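Local atomic coordinates of AgaA (Rhizobium radiobacter, PDB entry 6HLX), a protein that binds the opine agropinic acid as the periplasmic solute-binding component of an ABC transporter, and so serves import of this compound into the bacterium. Residues L15-Q20 with E135-P140; N100-I105 with D129-P134; F322-L327 with I351-D356. All blocks are in the same frame, centred on the assembly; numbering follows the deposited sequence.

Contact 1: L15-Q20 with E135-P140; sequences LDTVVQ and ESVIVP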
# COMPACT_ATOMS: atom_id res chain seq x y z
N LEU A 15 -14.83 -0.75 -3.22
CA LEU A 15 -14.20 -2.03 -3.54
C LEU A 15 -13.79 -2.03 -5.03
O LEU A 15 -13.29 -3.03 -5.52
CB LEU A 15 -15.12 -3.21 -3.21
CG LEU A 15 -15.38 -3.45 -1.71
CD1 LEU A 15 -16.30 -4.65 -1.52
CD2 LEU A 15 -14.05 -3.69 -0.95
N ASP A 16 -14.00 -0.88 -5.74
CA ASP A 16 -13.61 -0.72 -7.15
C ASP A 16 -12.15 -1.22 -7.26
O ASP A 16 -11.27 -0.74 -6.54
CB ASP A 16 -13.77 0.75 -7.61
CG ASP A 16 -13.41 1.00 -9.05
OD1 ASP A 16 -12.56 0.26 -9.59
OD2 ASP A 16 -13.93 1.96 -9.64
N THR A 17 -11.93 -2.29 -8.04
CA THR A 17 -10.64 -2.97 -7.96
C THR A 17 -9.44 -2.10 -8.26
O THR A 17 -8.42 -2.26 -7.58
CB THR A 17 -10.58 -4.25 -8.81
OG1 THR A 17 -10.63 -3.91 -10.20
CG2 THR A 17 -11.73 -5.24 -8.43
N VAL A 18 -9.55 -1.18 -9.24
CA VAL A 18 -8.40 -0.39 -9.71
C VAL A 18 -7.99 0.74 -8.74
O VAL A 18 -6.89 1.28 -8.86
CB VAL A 18 -8.60 0.14 -11.15
CG1 VAL A 18 -8.90 -0.99 -12.13
CG2 VAL A 18 -9.68 1.23 -11.21
N VAL A 19 -8.92 1.12 -7.83
CA VAL A 19 -8.68 2.18 -6.84
C VAL A 19 -7.99 1.60 -5.63
O VAL A 19 -8.37 0.51 -5.18
CB VAL A 19 -10.03 2.85 -6.44
CG1 VAL A 19 -9.84 3.92 -5.37
CG2 VAL A 19 -10.73 3.42 -7.66
N GLN A 20 -7.01 2.34 -5.09
CA GLN A 20 -6.29 1.94 -3.88
C GLN A 20 -6.89 2.81 -2.75
O GLN A 20 -6.47 3.97 -2.59
CB GLN A 20 -4.78 2.21 -4.05
CG GLN A 20 -3.86 1.38 -3.14
CD GLN A 20 -4.19 1.43 -1.68
OE1 GLN A 20 -5.22 0.90 -1.24
NE2 GLN A 20 -3.32 2.02 -0.88
N GLU A 135 -4.70 -4.04 -6.81
CA GLU A 135 -5.43 -3.23 -7.80
C GLU A 135 -5.31 -3.79 -9.23
O GLU A 135 -5.96 -3.25 -10.15
CB GLU A 135 -4.98 -1.74 -7.72
CG GLU A 135 -5.41 -1.04 -6.42
CD GLU A 135 -4.83 -1.60 -5.13
OE1 GLU A 135 -3.61 -1.90 -5.09
OE2 GLU A 135 -5.60 -1.77 -4.15
N SER A 136 -4.48 -4.84 -9.44
CA SER A 136 -4.26 -5.45 -10.77
C SER A 136 -5.07 -6.78 -10.93
O SER A 136 -4.86 -7.54 -11.88
CB SER A 136 -2.77 -5.71 -11.01
OG SER A 136 -2.06 -4.48 -10.99
N VAL A 137 -6.04 -7.01 -10.03
CA VAL A 137 -6.86 -8.23 -10.07
C VAL A 137 -7.74 -8.22 -11.31
O VAL A 137 -8.01 -7.15 -11.87
CB VAL A 137 -7.68 -8.42 -8.77
CG1 VAL A 137 -6.73 -8.66 -7.59
CG2 VAL A 137 -8.58 -7.23 -8.51
N ILE A 138 -8.19 -9.41 -11.73
CA ILE A 138 -8.97 -9.59 -12.96
C ILE A 138 -10.45 -9.73 -12.67
O ILE A 138 -10.84 -10.54 -11.83
CB ILE A 138 -8.46 -10.82 -13.79
CG1 ILE A 138 -6.91 -10.80 -14.03
CG2 ILE A 138 -9.23 -10.97 -15.13
CD1 ILE A 138 -6.38 -9.47 -14.67
N VAL A 139 -11.27 -9.00 -13.42
CA VAL A 139 -12.73 -9.08 -13.31
C VAL A 139 -13.29 -9.44 -14.70
O VAL A 139 -12.56 -9.35 -15.70
CB VAL A 139 -13.37 -7.80 -12.69
CG1 VAL A 139 -12.85 -7.56 -11.28
CG2 VAL A 139 -13.15 -6.58 -13.58
N PRO A 140 -14.57 -9.85 -14.81
CA PRO A 140 -15.09 -10.24 -16.13
C PRO A 140 -15.32 -9.05 -17.05
O PRO A 140 -15.86 -8.02 -16.62
CB PRO A 140 -16.42 -10.97 -15.80
CG PRO A 140 -16.39 -11.21 -14.31
CD PRO A 140 -15.58 -10.07 -13.75
O HOH W 1 -8.19 -4.49 -11.34

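Contact 2: N100-I105 with D129-P134; sequences NELSSI and DYLALP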
# COMPACT_ATOMS: atom_id res chain seq x y z
N ASN A 100 0.30 4.72 -13.67
CA ASN A 100 1.66 5.11 -14.07
C ASN A 100 2.60 3.90 -14.19
O ASN A 100 3.41 3.82 -15.13
CB ASN A 100 2.26 6.10 -13.07
CG ASN A 100 2.98 7.27 -13.71
OD1 ASN A 100 2.54 7.80 -14.73
ND2 ASN A 100 4.08 7.71 -13.09
N GLU A 101 2.48 2.98 -13.23
CA GLU A 101 3.37 1.81 -13.12
C GLU A 101 3.07 0.74 -14.14
O GLU A 101 3.97 0.01 -14.55
CB GLU A 101 3.37 1.27 -11.68
CG GLU A 101 3.91 2.28 -10.66
CD GLU A 101 3.01 3.46 -10.31
OE1 GLU A 101 3.51 4.51 -9.87
OE2 GLU A 101 1.78 3.33 -10.52
N LEU A 102 1.80 0.65 -14.59
CA LEU A 102 1.45 -0.35 -15.60
C LEU A 102 1.45 0.25 -17.01
O LEU A 102 1.32 -0.51 -17.97
CB LEU A 102 0.08 -0.99 -15.29
CG LEU A 102 0.07 -2.10 -14.25
CD1 LEU A 102 0.11 -1.53 -12.83
CD2 LEU A 102 -1.18 -2.95 -14.39
N SER A 103 1.65 1.61 -17.14
CA SER A 103 1.52 2.35 -18.41
C SER A 103 2.49 1.94 -19.52
O SER A 103 2.25 2.28 -20.69
CB SER A 103 1.61 3.87 -18.19
OG SER A 103 2.92 4.22 -17.77
N SER A 104 3.55 1.19 -19.19
CA SER A 104 4.48 0.69 -20.22
C SER A 104 3.84 -0.42 -21.07
O SER A 104 4.39 -0.74 -22.11
CB SER A 104 5.78 0.22 -19.59
OG SER A 104 5.52 -0.76 -18.60
N ILE A 105 2.70 -0.98 -20.65
CA ILE A 105 2.01 -1.99 -21.47
C ILE A 105 1.52 -1.26 -22.74
O ILE A 105 0.68 -0.37 -22.63
CB ILE A 105 0.84 -2.68 -20.72
CG1 ILE A 105 1.35 -3.52 -19.52
CG2 ILE A 105 0.02 -3.52 -21.71
CD1 ILE A 105 0.22 -3.95 -18.48
N ASP A 129 5.72 -8.10 -10.73
CA ASP A 129 5.38 -7.63 -9.37
C ASP A 129 4.18 -6.66 -9.39
O ASP A 129 3.28 -6.78 -8.55
CB ASP A 129 6.59 -6.97 -8.70
CG ASP A 129 7.70 -7.96 -8.43
OD1 ASP A 129 7.69 -8.59 -7.37
OD2 ASP A 129 8.59 -8.10 -9.29
N TYR A 130 4.14 -5.73 -10.36
CA TYR A 130 3.00 -4.80 -10.45
C TYR A 130 1.70 -5.51 -10.83
O TYR A 130 0.63 -5.08 -10.40
CB TYR A 130 3.30 -3.59 -11.35
CG TYR A 130 4.20 -2.57 -10.67
CD1 TYR A 130 3.77 -1.89 -9.53
CD2 TYR A 130 5.46 -2.26 -11.18
CE1 TYR A 130 4.57 -0.93 -8.91
CE2 TYR A 130 6.27 -1.30 -10.57
CZ TYR A 130 5.83 -0.65 -9.42
OH TYR A 130 6.61 0.29 -8.79
N LEU A 131 1.80 -6.67 -11.52
CA LEU A 131 0.61 -7.46 -11.83
C LEU A 131 0.08 -8.21 -10.60
O LEU A 131 -1.05 -8.72 -10.61
CB LEU A 131 0.88 -8.41 -13.02
CG LEU A 131 1.06 -7.68 -14.35
CD1 LEU A 131 1.64 -8.61 -15.40
CD2 LEU A 131 -0.32 -7.06 -14.86
N ALA A 132 0.89 -8.23 -9.52
CA ALA A 132 0.49 -8.84 -8.25
C ALA A 132 -0.21 -7.80 -7.35
O ALA A 132 -0.64 -8.14 -6.27
CB ALA A 132 1.69 -9.43 -7.52
N LEU A 133 -0.29 -6.52 -7.76
CA LEU A 133 -0.95 -5.53 -6.89
C LEU A 133 -2.39 -5.96 -6.61
O LEU A 133 -3.07 -6.44 -7.52
CB LEU A 133 -1.01 -4.14 -7.56
CG LEU A 133 0.28 -3.35 -7.63
CD1 LEU A 133 0.14 -2.25 -8.65
CD2 LEU A 133 0.65 -2.73 -6.25
N PRO A 134 -2.96 -5.61 -5.43
CA PRO A 134 -4.40 -5.90 -5.20
C PRO A 134 -5.25 -5.15 -6.24
O PRO A 134 -6.38 -5.55 -6.53
CB PRO A 134 -4.64 -5.31 -3.80
CG PRO A 134 -3.23 -5.43 -3.10
CD PRO A 134 -2.31 -5.03 -4.23

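Contact 3: F322-L327 with I351-D356; sequences FEVRLL and IKVKLD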
# COMPACT_ATOMS: atom_id res chain seq x y z
N PHE A 322 6.88 30.36 7.12
CA PHE A 322 5.66 30.51 6.32
C PHE A 322 4.52 29.76 6.99
O PHE A 322 4.76 28.98 7.93
CB PHE A 322 5.86 29.98 4.87
CG PHE A 322 6.39 28.56 4.76
CD1 PHE A 322 5.52 27.47 4.79
CD2 PHE A 322 7.75 28.32 4.63
CE1 PHE A 322 6.01 26.15 4.69
CE2 PHE A 322 8.24 27.01 4.53
CZ PHE A 322 7.37 25.93 4.57
N GLU A 323 3.29 29.96 6.49
CA GLU A 323 2.10 29.25 6.98
C GLU A 323 1.79 28.11 6.01
O GLU A 323 1.94 28.26 4.80
CB GLU A 323 0.90 30.20 7.08
CG GLU A 323 1.14 31.41 7.98
CD GLU A 323 -0.01 32.38 8.16
OE1 GLU A 323 0.03 33.17 9.13
OE2 GLU A 323 -0.96 32.35 7.33
N VAL A 324 1.33 26.96 6.54
CA VAL A 324 1.03 25.81 5.71
C VAL A 324 -0.00 24.94 6.41
O VAL A 324 -0.12 25.00 7.63
CB VAL A 324 2.34 25.02 5.38
CG1 VAL A 324 2.98 24.44 6.64
CG2 VAL A 324 2.13 23.93 4.32
N ARG A 325 -0.69 24.09 5.66
CA ARG A 325 -1.64 23.14 6.22
C ARG A 325 -1.12 21.73 6.02
O ARG A 325 -0.65 21.40 4.93
CB ARG A 325 -3.02 23.28 5.56
CG ARG A 325 -3.64 24.68 5.71
CD ARG A 325 -5.14 24.64 5.49
NE ARG A 325 -5.85 24.00 6.60
CZ ARG A 325 -6.33 24.64 7.66
NH1 ARG A 325 -6.19 25.95 7.78
NH2 ARG A 325 -6.95 23.96 8.62
N LEU A 326 -1.20 20.90 7.07
CA LEU A 326 -0.79 19.48 7.01
C LEU A 326 -2.01 18.59 7.06
O LEU A 326 -2.79 18.64 8.02
CB LEU A 326 0.14 19.14 8.19
CG LEU A 326 0.60 17.67 8.38
CD1 LEU A 326 1.40 17.17 7.17
CD2 LEU A 326 1.45 17.56 9.63
N LEU A 327 -2.15 17.76 6.03
CA LEU A 327 -3.26 16.80 5.95
C LEU A 327 -2.86 15.49 6.61
O LEU A 327 -1.85 14.87 6.25
CB LEU A 327 -3.66 16.54 4.49
CG LEU A 327 -4.73 15.46 4.24
CD1 LEU A 327 -6.09 15.82 4.89
CD2 LEU A 327 -4.86 15.15 2.75
N ILE A 351 7.71 27.66 10.88
CA ILE A 351 6.72 27.12 9.96
C ILE A 351 5.47 26.90 10.81
O ILE A 351 5.48 26.08 11.73
CB ILE A 351 7.18 25.81 9.25
CG1 ILE A 351 8.37 26.09 8.29
CG2 ILE A 351 6.02 25.16 8.50
CD1 ILE A 351 9.01 24.86 7.67
N LYS A 352 4.42 27.69 10.55
CA LYS A 352 3.16 27.64 11.29
C LYS A 352 2.23 26.66 10.60
O LYS A 352 1.66 26.97 9.56
CB LYS A 352 2.54 29.03 11.43
CG LYS A 352 3.41 29.97 12.29
CD LYS A 352 3.26 31.45 11.92
CE LYS A 352 4.08 31.88 10.72
NZ LYS A 352 5.53 32.07 11.04
N VAL A 353 2.12 25.45 11.16
CA VAL A 353 1.32 24.37 10.58
C VAL A 353 -0.08 24.34 11.19
O VAL A 353 -0.19 24.33 12.41
CB VAL A 353 2.03 23.00 10.81
CG1 VAL A 353 1.19 21.83 10.31
CG2 VAL A 353 3.43 22.97 10.21
N LYS A 354 -1.12 24.30 10.35
CA LYS A 354 -2.51 24.09 10.76
C LYS A 354 -2.85 22.66 10.32
O LYS A 354 -2.43 22.24 9.24
CB LYS A 354 -3.46 25.10 10.12
CG LYS A 354 -3.15 26.51 10.65
CD LYS A 354 -4.25 27.52 10.39
CE LYS A 354 -4.01 28.83 11.13
NZ LYS A 354 -4.14 28.67 12.61
N LEU A 355 -3.54 21.90 11.17
CA LEU A 355 -3.85 20.50 10.87
C LEU A 355 -5.24 20.26 10.31
O LEU A 355 -6.22 20.83 10.82
CB LEU A 355 -3.71 19.63 12.15
CG LEU A 355 -2.36 19.65 12.87
CD1 LEU A 355 -2.39 18.75 14.09
CD2 LEU A 355 -1.21 19.25 11.94
N ASP A 356 -5.32 19.37 9.31
CA ASP A 356 -6.59 18.92 8.76
C ASP A 356 -6.65 17.44 9.07
O ASP A 356 -5.83 16.67 8.56
CB ASP A 356 -6.70 19.20 7.25
CG ASP A 356 -6.85 20.69 7.00
OD1 ASP A 356 -7.69 21.32 7.66
OD2 ASP A 356 -6.10 21.23 6.16

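Contact 1: L15-Q20 with E135-P140
The best-held polar atom is the oxygen of water 1, gripped by three hydrogen bonds that tie 15-20 to 135-140. The water oxygen accepts from Thr17 OG1 at 2.8 Å and donates to two carbonyls of the other segment, Glu135 O at 2.8 Å and Val137 O at 2.7 Å. No direct hydrogen bond crosses; the water links the segments, and Lys29 from helix 23-32 bridges them again. Thr17 is placed for the water by its first torsion (chi1 69°): OG1 sits between the backbone N and the carbonyl carbon, facing the water, while CG2, anti to the carbonyl carbon, meets Val139 CG1 tip to tip at 3.8 Å. Val137 crosses the threonine obliquely and brings CG2 to 3.6 Å from Thr17 CB. Glu135 CA approaches Thr17 O at 3.2 Å in a CA-H...O contact. The Glu135 chain, bent at chi2 (63°), lays its carboxyl carbon CD against Gln20 CG at 3.7 Å, the amide and carboxylate planes 49° apart. The buried carboxylate is salt-bridged to Lys29 and Arg26, and Lys29 also bonds Thr17 O and Val19 O; Gln20, whose OE1 accepts from Gly22 N, touches agropinic acid. The contact joins the loop between strand 3-8 and helix 23-32 to the one between helices 127-131 and 141-146, with helix 79-90 packing on Val18 and Ile138.

Contact 2: N100-I105 with D129-P134
Across the pair 100-105 and 129-134 the contact is apolar, with no hydrogen bond passing between the segments, and its centre is a CH-pi interaction. Glu101 CB stands over one face of the Tyr130 ring, 3.7 Å from the centroid and only 9° off the ring normal, so it sits almost exactly above the centre. Glu101 CG continues over the same face toward the phenol end, reaching Tyr130 CZ at 3.7 Å. The bend at chi2 (74°) then turns the carboxylate away from the tyrosine, its plane 42° from that of the ring. The tip of the ring is held by Tyr130 OH, hydrogen-bonded to Asp387 O, while Glu101 packs on a face and so bears on how the ring is turned.

Aliphatic packing forms the second group, and Leu102 supplies its branches. CD1 of Leu102 crosses obliquely to Tyr130 CB at 4.1 Å and also meets Leu133 CD1 at 4.2 Å, whereas Leu102 CD2 turns to Leu131 CD2, likewise at 4.2 Å. One leucine therefore touches three residues of the other segment. The contact packs the short helix 99-102, which leads by a turn into strand 105-110, against helix 127-131, which follows strand 115-120, the antiparallel neighbour of 105-110 in the five-stranded sheet. Leu131 and Ile105 both lie on Leu118 of strand 115-120, and helix 79-90 adds Ile89 against Leu102.

Hydrogen bonds within each segment shape the backbone. A type I turn from Leu102 to Ile105 is closed by Ile105 N to Leu102 O at 3.1 Å. Ser103 OG donates to Asn100 O at 2.7 Å, from above the carbonyl plane. On the partner segment, Leu133 N bonds to Tyr130 O at 3.1 Å.

Contact 3: F322-L327 with I351-D356
Arg325 and Asp356 cross at about a right angle, and the arginine grips the carboxylate side-on, through NE and NH2. Arg325 NE donates to Asp356 OD2 at 2.8 Å, nearly straight at 170° and to the syn lone pair, while Arg325 NH2 reaches Asp356 OD1 at 2.9 Å from above the carboxylate plane. This makes a bidentate salt bridge with the two planes tilted 25° apart. A bend at chi3 (72°) brings the guanidinium round, and Lys354 CB lies over one of its faces, 3.7 Å from Arg325 NH1; the lysine ammonium turns off elsewhere, 5.9 Å between Lys354 NZ and Arg325 NH1, which probably limits repulsion between the like charges.

The face opposite Arg325, Lys354 and Asp356 carries Phe322, Val324 and Leu326 beside Ile351, Val353 and Leu355. Phe322 and Ile351 lie side by side and point the same way, with Ile351 CG1 over the ring face toward its rim and Ile351 CD1 3.7 Å from Phe322 CZ. Val324 CG1 crosses obliquely to Ile351 CG2 at 3.6 Å, and Leu326 CB meets Val353 CG1 at the same separation.

The backbones pair in parallel register, from Glu323 with Lys352 to Leu327 with Asp356. The hydrogen bonds alternate in direction, as in Val324 N to Lys352 O at 3.0 Å and Lys354 N to Val324 O. These strands belong to a beta-alpha-beta unit: helix 333-347 covers Leu326 and Leu355, helix 255-264 touches Phe322 and Ile351, and strand 374-379 flanks 322-327, leaving 351-356 as one of the two edge strands of the six-stranded mixed sheet within this chain.

Contacts 1 and 2 are neighbours, their centres 12 Å apart. Contact 2 is nested within the chain loop closed by contact 1, and the segments 129-134 and 135-140 are consecutive. Ser136 OG joins them directly by a probable hydrogen bond, 2.8 Å from Tyr130 O, and helix 79-90 packs against both. Contact 3 follows later in the chain and sits in the six-stranded mixed sheet; its centre is about 34 Å from the centre of each of the others. Gln20 of contact 1 is one of the 18 residues lining the agropinic acid pocket, and the side chain of Leu327 in contact 3 lies about 8 Å from the ligand, consistent with a ligand held between two lobes, as in periplasmic binding proteins.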